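Local coordinates for protein PAN2-PAN3 deadenylation complex catalytic subunit pan2 (PDB 4CZW) that probably shortens the poly(A) tails of mRNAs as the catalytic exonuclease subunit of the PAN2-PAN3 deadenylation complex, releasing 5'-AMP, at residues T36-L41 with R360-N365; W287-I292 with C303-D308; E434-D439 with V540-K545. All coordinates share one frame; numbering follows the deposited sequence.

Interaction 1: residues T36-L41 with R360-N365; sequences TPYPGL and RWHLFN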
loop_
_atom_site.group_PDB
_atom_site.type_symbol
_atom_site.label_atom_id
_atom_site.label_comp_id
_atom_site.label_asym_id
_atom_site.label_seq_id
_atom_site.Cartn_x
_atom_site.Cartn_y
_atom_site.Cartn_z
ATOM N N THR A 36 -4.043 2.676 18.616
ATOM C CA THR A 36 -5.250 2.398 17.846
ATOM C C THR A 36 -5.100 1.110 17.036
ATOM O O THR A 36 -3.982 0.668 16.775
ATOM C CB THR A 36 -5.579 3.566 16.890
ATOM O OG1 THR A 36 -4.700 3.526 15.759
ATOM C CG2 THR A 36 -5.428 4.899 17.604
ATOM N N PRO A 37 -6.229 0.497 16.638
ATOM C CA PRO A 37 -6.172 -0.690 15.775
ATOM C C PRO A 37 -5.822 -0.362 14.323
ATOM O O PRO A 37 -5.866 -1.247 13.468
ATOM C CB PRO A 37 -7.591 -1.259 15.871
ATOM C CG PRO A 37 -8.442 -0.081 16.200
ATOM C CD PRO A 37 -7.599 0.763 17.112
ATOM N N TYR A 38 -5.480 0.894 14.053
ATOM C CA TYR A 38 -5.117 1.322 12.707
ATOM C C TYR A 38 -3.634 1.665 12.638
ATOM O O TYR A 38 -3.215 2.727 13.100
ATOM C CB TYR A 38 -5.966 2.518 12.280
ATOM C CG TYR A 38 -7.448 2.311 12.494
ATOM C CD1 TYR A 38 -8.197 1.547 11.609
ATOM C CD2 TYR A 38 -8.097 2.876 13.584
ATOM C CE1 TYR A 38 -9.551 1.353 11.802
ATOM C CE2 TYR A 38 -9.451 2.688 13.786
ATOM C CZ TYR A 38 -10.173 1.925 12.892
ATOM O OH TYR A 38 -11.522 1.734 13.088
ATOM N N PRO A 39 -2.835 0.761 12.054
ATOM C CA PRO A 39 -1.378 0.911 11.986
ATOM C C PRO A 39 -0.939 2.066 11.096
ATOM O O PRO A 39 -1.630 2.409 10.137
ATOM C CB PRO A 39 -0.917 -0.427 11.402
ATOM C CG PRO A 39 -2.085 -0.911 10.617
ATOM C CD PRO A 39 -3.293 -0.471 11.390
ATOM N N GLY A 40 0.205 2.660 11.421
ATOM C CA GLY A 40 0.779 3.715 10.607
ATOM C C GLY A 40 1.932 3.185 9.778
ATOM O O GLY A 40 2.241 1.994 9.827
ATOM N N LEU A 41 2.572 4.065 9.016
ATOM C CA LEU A 41 3.686 3.663 8.163
ATOM C C LEU A 41 4.986 4.339 8.586
ATOM O O LEU A 41 5.013 5.535 8.867
ATOM C CB LEU A 41 3.376 3.981 6.699
ATOM C CG LEU A 41 2.227 3.187 6.073
ATOM C CD1 LEU A 41 1.890 3.719 4.690
ATOM C CD2 LEU A 41 2.575 1.707 6.005
ATOM N N ARG A 360 -15.354 8.935 12.348
ATOM C CA ARG A 360 -14.231 8.161 12.864
ATOM C C ARG A 360 -12.922 8.636 12.241
ATOM O O ARG A 360 -12.159 7.842 11.694
ATOM C CB ARG A 360 -14.438 6.671 12.593
ATOM C CG ARG A 360 -15.729 6.109 13.168
ATOM C CD ARG A 360 -15.844 4.616 12.916
ATOM N NE ARG A 360 -14.691 3.890 13.439
ATOM C CZ ARG A 360 -14.571 3.486 14.699
ATOM N NH1 ARG A 360 -15.537 3.738 15.573
ATOM N NH2 ARG A 360 -13.486 2.831 15.086
ATOM N N TRP A 361 -12.669 9.938 12.332
ATOM C CA TRP A 361 -11.480 10.534 11.732
ATOM C C TRP A 361 -10.220 10.236 12.537
ATOM O O TRP A 361 -10.229 10.279 13.768
ATOM C CB TRP A 361 -11.664 12.046 11.588
ATOM C CG TRP A 361 -12.773 12.421 10.655
ATOM C CD1 TRP A 361 -14.092 12.578 10.970
ATOM C CD2 TRP A 361 -12.661 12.684 9.251
ATOM N NE1 TRP A 361 -14.808 12.924 9.849
ATOM C CE2 TRP A 361 -13.954 12.995 8.782
ATOM C CE3 TRP A 361 -11.595 12.687 8.346
ATOM C CZ2 TRP A 361 -14.207 13.305 7.446
ATOM C CZ3 TRP A 361 -11.849 12.996 7.022
ATOM C CH2 TRP A 361 -13.145 13.300 6.585
ATOM N N HIS A 362 -9.135 9.937 11.829
ATOM C CA HIS A 362 -7.853 9.655 12.466
ATOM C C HIS A 362 -6.710 10.410 11.796
ATOM O O HIS A 362 -6.720 10.627 10.584
ATOM C CB HIS A 362 -7.558 8.155 12.445
ATOM C CG HIS A 362 -8.386 7.361 13.405
ATOM N ND1 HIS A 362 -9.714 7.069 13.181
ATOM C CD2 HIS A 362 -8.072 6.797 14.596
ATOM C CE1 HIS A 362 -10.182 6.358 14.193
ATOM N NE2 HIS A 362 -9.206 6.181 15.064
ATOM N N LEU A 363 -5.725 10.803 12.595
ATOM C CA LEU A 363 -4.530 11.457 12.079
ATOM C C LEU A 363 -3.411 10.444 11.867
ATOM O O LEU A 363 -2.933 9.828 12.819
ATOM C CB LEU A 363 -4.068 12.563 13.029
ATOM C CG LEU A 363 -2.680 13.152 12.763
ATOM C CD1 LEU A 363 -2.613 13.793 11.387
ATOM C CD2 LEU A 363 -2.305 14.153 13.847
ATOM N N PHE A 364 -3.001 10.271 10.615
ATOM C CA PHE A 364 -1.919 9.350 10.291
ATOM C C PHE A 364 -0.617 10.097 10.023
ATOM O O PHE A 364 -0.235 10.304 8.871
ATOM C CB PHE A 364 -2.290 8.486 9.083
ATOM C CG PHE A 364 -3.371 7.482 9.364
ATOM C CD1 PHE A 364 -3.055 6.225 9.854
ATOM C CD2 PHE A 364 -4.701 7.792 9.137
ATOM C CE1 PHE A 364 -4.046 5.297 10.114
ATOM C CE2 PHE A 364 -5.697 6.868 9.394
ATOM C CZ PHE A 364 -5.369 5.619 9.883
ATOM N N ASN A 365 0.053 10.506 11.094
ATOM C CA ASN A 365 1.365 11.130 10.987
ATOM C C ASN A 365 2.448 10.061 10.998
ATOM O O ASN A 365 3.060 9.797 12.034
ATOM C CB ASN A 365 1.582 12.133 12.122
ATOM C CG ASN A 365 2.892 12.888 11.995
ATOM O OD1 ASN A 365 3.574 12.810 10.972
ATOM N ND2 ASN A 365 3.246 13.634 13.035
#

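Interaction 2: residues W287-I292 with C303-D308; sequences WLPEEI and CYEGDD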
loop_
_atom_site.group_PDB
_atom_site.type_symbol
_atom_site.label_atom_id
_atom_site.label_comp_id
_atom_site.label_asym_id
_atom_site.label_seq_id
_atom_site.Cartn_x
_atom_site.Cartn_y
_atom_site.Cartn_z
ATOM N N TRP A 287 -15.143 25.001 5.361
ATOM C CA TRP A 287 -15.125 25.229 3.920
ATOM C C TRP A 287 -15.131 23.918 3.144
ATOM O O TRP A 287 -15.748 23.820 2.084
ATOM C CB TRP A 287 -13.907 26.065 3.522
ATOM C CG TRP A 287 -14.000 26.631 2.139
ATOM C CD1 TRP A 287 -14.726 27.718 1.749
ATOM C CD2 TRP A 287 -13.343 26.144 0.962
ATOM N NE1 TRP A 287 -14.565 27.937 0.402
ATOM C CE2 TRP A 287 -13.720 26.985 -0.104
ATOM C CE3 TRP A 287 -12.473 25.079 0.706
ATOM C CZ2 TRP A 287 -13.258 26.794 -1.405
ATOM C CZ3 TRP A 287 -12.017 24.891 -0.586
ATOM C CH2 TRP A 287 -12.410 25.745 -1.626
ATOM N N LEU A 288 -14.440 22.913 3.672
ATOM C CA LEU A 288 -14.394 21.601 3.036
ATOM C C LEU A 288 -15.526 20.713 3.534
ATOM O O LEU A 288 -15.536 20.307 4.697
ATOM C CB LEU A 288 -13.047 20.921 3.291
ATOM C CG LEU A 288 -12.907 19.496 2.746
ATOM C CD1 LEU A 288 -13.062 19.476 1.233
ATOM C CD2 LEU A 288 -11.577 18.886 3.159
ATOM N N PRO A 289 -16.490 20.410 2.654
ATOM C CA PRO A 289 -17.616 19.548 3.014
ATOM C C PRO A 289 -17.225 18.075 3.004
ATOM O O PRO A 289 -16.401 17.666 2.185
ATOM C CB PRO A 289 -18.644 19.851 1.923
ATOM C CG PRO A 289 -17.814 20.192 0.735
ATOM C CD PRO A 289 -16.582 20.885 1.261
ATOM N N GLU A 290 -17.806 17.291 3.904
ATOM C CA GLU A 290 -17.541 15.859 3.939
ATOM C C GLU A 290 -18.453 15.127 2.963
ATOM O O GLU A 290 -18.352 13.913 2.792
ATOM C CB GLU A 290 -17.729 15.301 5.351
ATOM C CG GLU A 290 -19.149 15.411 5.877
ATOM C CD GLU A 290 -19.411 14.479 7.044
ATOM O OE1 GLU A 290 -19.143 13.267 6.909
ATOM O OE2 GLU A 290 -19.882 14.960 8.097
ATOM N N GLU A 291 -19.342 15.877 2.321
ATOM C CA GLU A 291 -20.319 15.290 1.415
ATOM C C GLU A 291 -20.687 16.255 0.293
ATOM O O GLU A 291 -21.064 17.400 0.546
ATOM C CB GLU A 291 -21.570 14.876 2.192
ATOM C CG GLU A 291 -22.420 13.829 1.502
ATOM C CD GLU A 291 -23.532 13.312 2.392
ATOM O OE1 GLU A 291 -24.266 14.139 2.973
ATOM O OE2 GLU A 291 -23.672 12.078 2.513
ATOM N N ILE A 292 -20.568 15.790 -0.946
ATOM C CA ILE A 292 -20.922 16.601 -2.107
ATOM C C ILE A 292 -21.801 15.823 -3.081
ATOM O O ILE A 292 -21.785 14.592 -3.102
ATOM C CB ILE A 292 -19.672 17.099 -2.863
ATOM C CG1 ILE A 292 -18.815 15.917 -3.322
ATOM C CG2 ILE A 292 -18.859 18.045 -1.996
ATOM C CD1 ILE A 292 -17.576 16.323 -4.089
ATOM N N CYS A 303 -22.026 21.060 -8.931
ATOM C CA CYS A 303 -21.728 20.496 -7.619
ATOM C C CYS A 303 -22.470 21.234 -6.507
ATOM O O CYS A 303 -22.606 22.457 -6.542
ATOM C CB CYS A 303 -20.222 20.529 -7.357
ATOM S SG CYS A 303 -19.715 19.722 -5.821
ATOM N N TYR A 304 -22.946 20.482 -5.519
ATOM C CA TYR A 304 -23.687 21.064 -4.404
ATOM C C TYR A 304 -23.192 20.529 -3.063
ATOM O O TYR A 304 -22.673 19.416 -2.981
ATOM C CB TYR A 304 -25.185 20.793 -4.558
ATOM C CG TYR A 304 -25.745 21.218 -5.896
ATOM C CD1 TYR A 304 -26.085 22.541 -6.139
ATOM C CD2 TYR A 304 -25.932 20.294 -6.915
ATOM C CE1 TYR A 304 -26.596 22.935 -7.362
ATOM C CE2 TYR A 304 -26.443 20.678 -8.139
ATOM C CZ TYR A 304 -26.774 21.997 -8.358
ATOM O OH TYR A 304 -27.283 22.382 -9.577
ATOM N N GLU A 305 -23.362 21.330 -2.016
ATOM C CA GLU A 305 -22.913 20.955 -0.680
ATOM C C GLU A 305 -23.816 21.559 0.391
ATOM O O GLU A 305 -24.583 22.483 0.120
ATOM C CB GLU A 305 -21.468 21.403 -0.459
ATOM C CG GLU A 305 -21.290 22.912 -0.427
ATOM C CD GLU A 305 -19.836 23.331 -0.329
ATOM O OE1 GLU A 305 -19.078 23.079 -1.289
ATOM O OE2 GLU A 305 -19.452 23.911 0.707
ATOM N N GLY A 306 -23.721 21.029 1.607
ATOM C CA GLY A 306 -24.481 21.542 2.732
ATOM C C GLY A 306 -25.982 21.402 2.568
ATOM O O GLY A 306 -26.468 20.404 2.036
ATOM N N ASP A 307 -26.717 22.410 3.030
ATOM C CA ASP A 307 -28.172 22.413 2.927
ATOM C C ASP A 307 -28.620 22.547 1.477
ATOM O O ASP A 307 -29.693 22.072 1.103
ATOM C CB ASP A 307 -28.767 23.545 3.767
ATOM C CG ASP A 307 -28.446 23.411 5.242
ATOM O OD1 ASP A 307 -28.246 22.269 5.707
ATOM O OD2 ASP A 307 -28.396 24.447 5.937
ATOM N N ASP A 308 -27.792 23.198 0.666
ATOM C CA ASP A 308 -28.070 23.357 -0.756
ATOM C C ASP A 308 -28.122 21.997 -1.443
ATOM O O ASP A 308 -28.886 21.792 -2.386
ATOM C CB ASP A 308 -27.013 24.248 -1.412
ATOM C CG ASP A 308 -27.305 24.521 -2.873
ATOM O OD1 ASP A 308 -28.496 24.567 -3.244
ATOM O OD2 ASP A 308 -26.342 24.693 -3.650
HETATM O O HOH W 1 -17.431 25.303 0.600
#

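Interaction 3: residues E434-D439 with V540-K545; sequences EIPGPD and VNLGCK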
loop_
_atom_site.group_PDB
_atom_site.type_symbol
_atom_site.label_atom_id
_atom_site.label_comp_id
_atom_site.label_asym_id
_atom_site.label_seq_id
_atom_site.Cartn_x
_atom_site.Cartn_y
_atom_site.Cartn_z
ATOM N N GLU A 434 -0.718 -31.708 -2.483
ATOM C CA GLU A 434 -0.124 -30.776 -1.529
ATOM C C GLU A 434 -0.648 -29.352 -1.683
ATOM O O GLU A 434 0.123 -28.422 -1.922
ATOM C CB GLU A 434 1.401 -30.783 -1.665
ATOM C CG GLU A 434 2.057 -32.076 -1.208
ATOM C CD GLU A 434 3.568 -32.038 -1.325
ATOM O OE1 GLU A 434 4.073 -31.549 -2.357
ATOM O OE2 GLU A 434 4.251 -32.500 -0.388
ATOM N N ILE A 435 -1.958 -29.182 -1.541
ATOM C CA ILE A 435 -2.561 -27.854 -1.579
ATOM C C ILE A 435 -2.619 -27.257 -0.175
ATOM O O ILE A 435 -3.329 -27.770 0.691
ATOM C CB ILE A 435 -3.977 -27.883 -2.182
ATOM C CG1 ILE A 435 -3.925 -28.354 -3.637
ATOM C CG2 ILE A 435 -4.623 -26.509 -2.091
ATOM C CD1 ILE A 435 -5.270 -28.347 -4.331
ATOM N N PRO A 436 -1.865 -26.172 0.051
ATOM C CA PRO A 436 -1.760 -25.515 1.359
ATOM C C PRO A 436 -3.099 -24.993 1.876
ATOM O O PRO A 436 -3.928 -24.524 1.097
ATOM C CB PRO A 436 -0.796 -24.353 1.091
ATOM C CG PRO A 436 -0.031 -24.762 -0.119
ATOM C CD PRO A 436 -1.004 -25.529 -0.956
ATOM N N GLY A 437 -3.298 -25.080 3.188
ATOM C CA GLY A 437 -4.520 -24.611 3.813
ATOM C C GLY A 437 -4.278 -24.116 5.227
ATOM O O GLY A 437 -3.130 -23.952 5.639
ATOM N N PRO A 438 -5.363 -23.872 5.977
ATOM C CA PRO A 438 -5.288 -23.386 7.362
ATOM C C PRO A 438 -4.612 -24.374 8.311
ATOM O O PRO A 438 -4.051 -23.961 9.326
ATOM C CB PRO A 438 -6.761 -23.193 7.744
ATOM C CG PRO A 438 -7.479 -23.046 6.444
ATOM C CD PRO A 438 -6.751 -23.942 5.493
ATOM N N ASP A 439 -4.665 -25.660 7.982
ATOM C CA ASP A 439 -4.073 -26.691 8.827
ATOM C C ASP A 439 -2.604 -26.923 8.489
ATOM O O ASP A 439 -1.864 -27.521 9.271
ATOM C CB ASP A 439 -4.851 -28.002 8.694
ATOM C CG ASP A 439 -6.300 -27.866 9.114
ATOM O OD1 ASP A 439 -6.584 -27.063 10.029
ATOM O OD2 ASP A 439 -7.157 -28.562 8.530
ATOM N N VAL A 540 0.250 -16.924 3.137
ATOM C CA VAL A 540 -0.343 -16.231 4.275
ATOM C C VAL A 540 -1.864 -16.198 4.155
ATOM O O VAL A 540 -2.577 -16.510 5.109
ATOM C CB VAL A 540 0.190 -14.789 4.405
ATOM C CG1 VAL A 540 -0.591 -14.021 5.462
ATOM C CG2 VAL A 540 1.671 -14.800 4.739
ATOM N N ASN A 541 -2.353 -15.830 2.975
ATOM C CA ASN A 541 -3.790 -15.724 2.742
ATOM C C ASN A 541 -4.478 -17.078 2.600
ATOM O O ASN A 541 -5.704 -17.165 2.653
ATOM C CB ASN A 541 -4.065 -14.871 1.502
ATOM C CG ASN A 541 -3.842 -13.393 1.754
ATOM O OD1 ASN A 541 -4.676 -12.722 2.361
ATOM N ND2 ASN A 541 -2.711 -12.876 1.286
ATOM N N LEU A 542 -3.693 -18.133 2.414
ATOM C CA LEU A 542 -4.242 -19.484 2.396
ATOM C C LEU A 542 -4.511 -19.959 3.820
ATOM O O LEU A 542 -5.250 -20.920 4.036
ATOM C CB LEU A 542 -3.298 -20.451 1.677
ATOM C CG LEU A 542 -3.290 -20.382 0.148
ATOM C CD1 LEU A 542 -2.289 -21.367 -0.434
ATOM C CD2 LEU A 542 -4.681 -20.642 -0.407
ATOM N N GLY A 543 -3.908 -19.273 4.786
ATOM C CA GLY A 543 -4.127 -19.568 6.189
ATOM C C GLY A 543 -3.044 -20.430 6.806
ATOM O O GLY A 543 -3.214 -20.960 7.904
ATOM N N CYS A 544 -1.924 -20.568 6.102
ATOM C CA CYS A 544 -0.826 -21.410 6.564
ATOM C C CYS A 544 -0.198 -20.887 7.850
ATOM O O CYS A 544 -0.237 -19.689 8.133
ATOM C CB CYS A 544 0.249 -21.529 5.482
ATOM S SG CYS A 544 -0.305 -22.325 3.964
ATOM N N LYS A 545 0.380 -21.800 8.623
ATOM C CA LYS A 545 1.072 -21.445 9.855
ATOM C C LYS A 545 2.579 -21.423 9.626
ATOM O O LYS A 545 3.183 -22.447 9.304
ATOM C CB LYS A 545 0.716 -22.428 10.972
ATOM C CG LYS A 545 -0.774 -22.518 11.255
ATOM C CD LYS A 545 -1.102 -23.693 12.161
ATOM C CE LYS A 545 -2.604 -23.843 12.337
ATOM N NZ LYS A 545 -2.962 -25.059 13.118
#

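Interaction 1: residues T36-L41 with R360-N365
The loop leading into strand 40-41 runs past strand 361-365 without pairing with it, and the closest CA atoms, those of Y38 and H362, are 8.8 Å apart. Y38 carries most of the contact. Its CG lies anti to the carbonyl carbon (chi1 -50°), and the ring runs alongside the strand, from F364 past H362 to R360. The CD2-CE2 edge of Y38 meets one face of the H362 ring in a T-shaped pair, with centroids 4.8 Å apart and planes at 61°. The H362 ring is itself held by a bond from its ND1 to R360 O, 3.0 Å long. At the tip, R360 NH2 donates to Y38 OH at 3.0 Å. The bond is nearly straight (164°) and lies in the guanidinium plane. E352 bonds to Y38 OH and forms a salt bridge with R360 NE. Y38 CB sits 4.0 Å from F364 CZ, at the edge of the phenylalanine ring. T36 OG1 accepts from Y38 N (3.2 Å), an ST turn, and also bonds to N34. The contact joins the N-terminal part of the pseudo-UCH domain to its large mixed sheet, in a USP-like fold that is probably a scaffold rather than a protease.

Interaction 2: residues W287-I292 with C303-D308
Strands 291-297 and 300-305 form a beta hairpin in the USP-like domain, and this contact lies at its open end. I292 and E305 face each other as a loose antiparallel, non-hydrogen-bonded pair, with CA atoms 5.0 Å apart. Beside them I292 CA approaches Y304 O at 3.4 Å in a CA-H...O contact. The sulfur of C303, anti to its backbone N (chi1 -175°), lies 4.0 Å from I292 CB. The side chain of E305 carries the rest of the contact. Its CG takes the crowded position between backbone N and carbonyl carbon (chi1 67°), and the chain then extends across the P289 ring at about a right angle. P289 CG touches E305 OE1 at 3.7 Å, and the two CB atoms are 4.0 Å apart. The carboxylate is gripped at both oxygens. OE1 bonds to S228 of helix 227-235. A water donates to E305 OE2 at 2.5 Å and to W287 O at 2.7 Å, and it lies over one face of the W287 indole, toward the rim. The carboxylate thus links the loop at W287, through the water, to helix 227-235. The water's donated bond would help to stabilise negative charge on OE2, while the proline offers no donor.

Interaction 3: residues E434-D439 with V540-K545
G543 has a positive phi (98°), which turns the chain away from helix 529-541. It forms a Schellman motif, with two bonds back into the last turn, one of them from G543 N to V540 O at 3.1 Å. The turn brings the backbone of 542-544 against the P436-G437-P438 loop, which leads into strand 441-451 of the exonuclease domain. The glycine, with its positive phi, leaves its CA next to P438, and the CA atoms of P438 and G543 are 4.2 Å apart. P438 CA points its hydrogen at G543 O in a nearly straight CA-H...O contact (162° at the hydrogen), 3.2 Å between CA and O. C544 CA makes a longer, more bent contact with G437 O. Two side chains converge on the P436 ring. L542 has CG anti to the carbonyl carbon (chi1 -77°) and an extended end, which puts its CD1 3.7 Å from P436 CB. C544 turns its sulfur the same way, so that SG meets P436 CB from another side at 3.6 Å. L539 of helix 529-541 packs on both P436 and C544. After the turn, backbone bonds link K545 with T440 and I442, where strand 545-548 runs parallel to strand 441-451. The extended K545 chain brings its end to the loop, with CE 3.3 Å from P438 O.

Interactions 1 and 2 belong to the USP-like domain and reach the same mixed sheet. Along the chain, interaction 2 is nested inside the loop closed by interaction 1. Their centres are about 25 Å apart and their nearest atoms about 5 Å, but they do not touch. Interaction 3 follows in series and belongs to the exonuclease part. It is about 30 Å from interaction 1 and about 47 Å from interaction 2, centre to centre. Interactions 2 and 3 lie on opposite sides of the chain's centre. All three contacts lie away from the zinc sites and the predicted catalytic metal ligands. Interaction 3 nevertheless adjoins strand 441-451, which carries two of those ligands, D445 and E447.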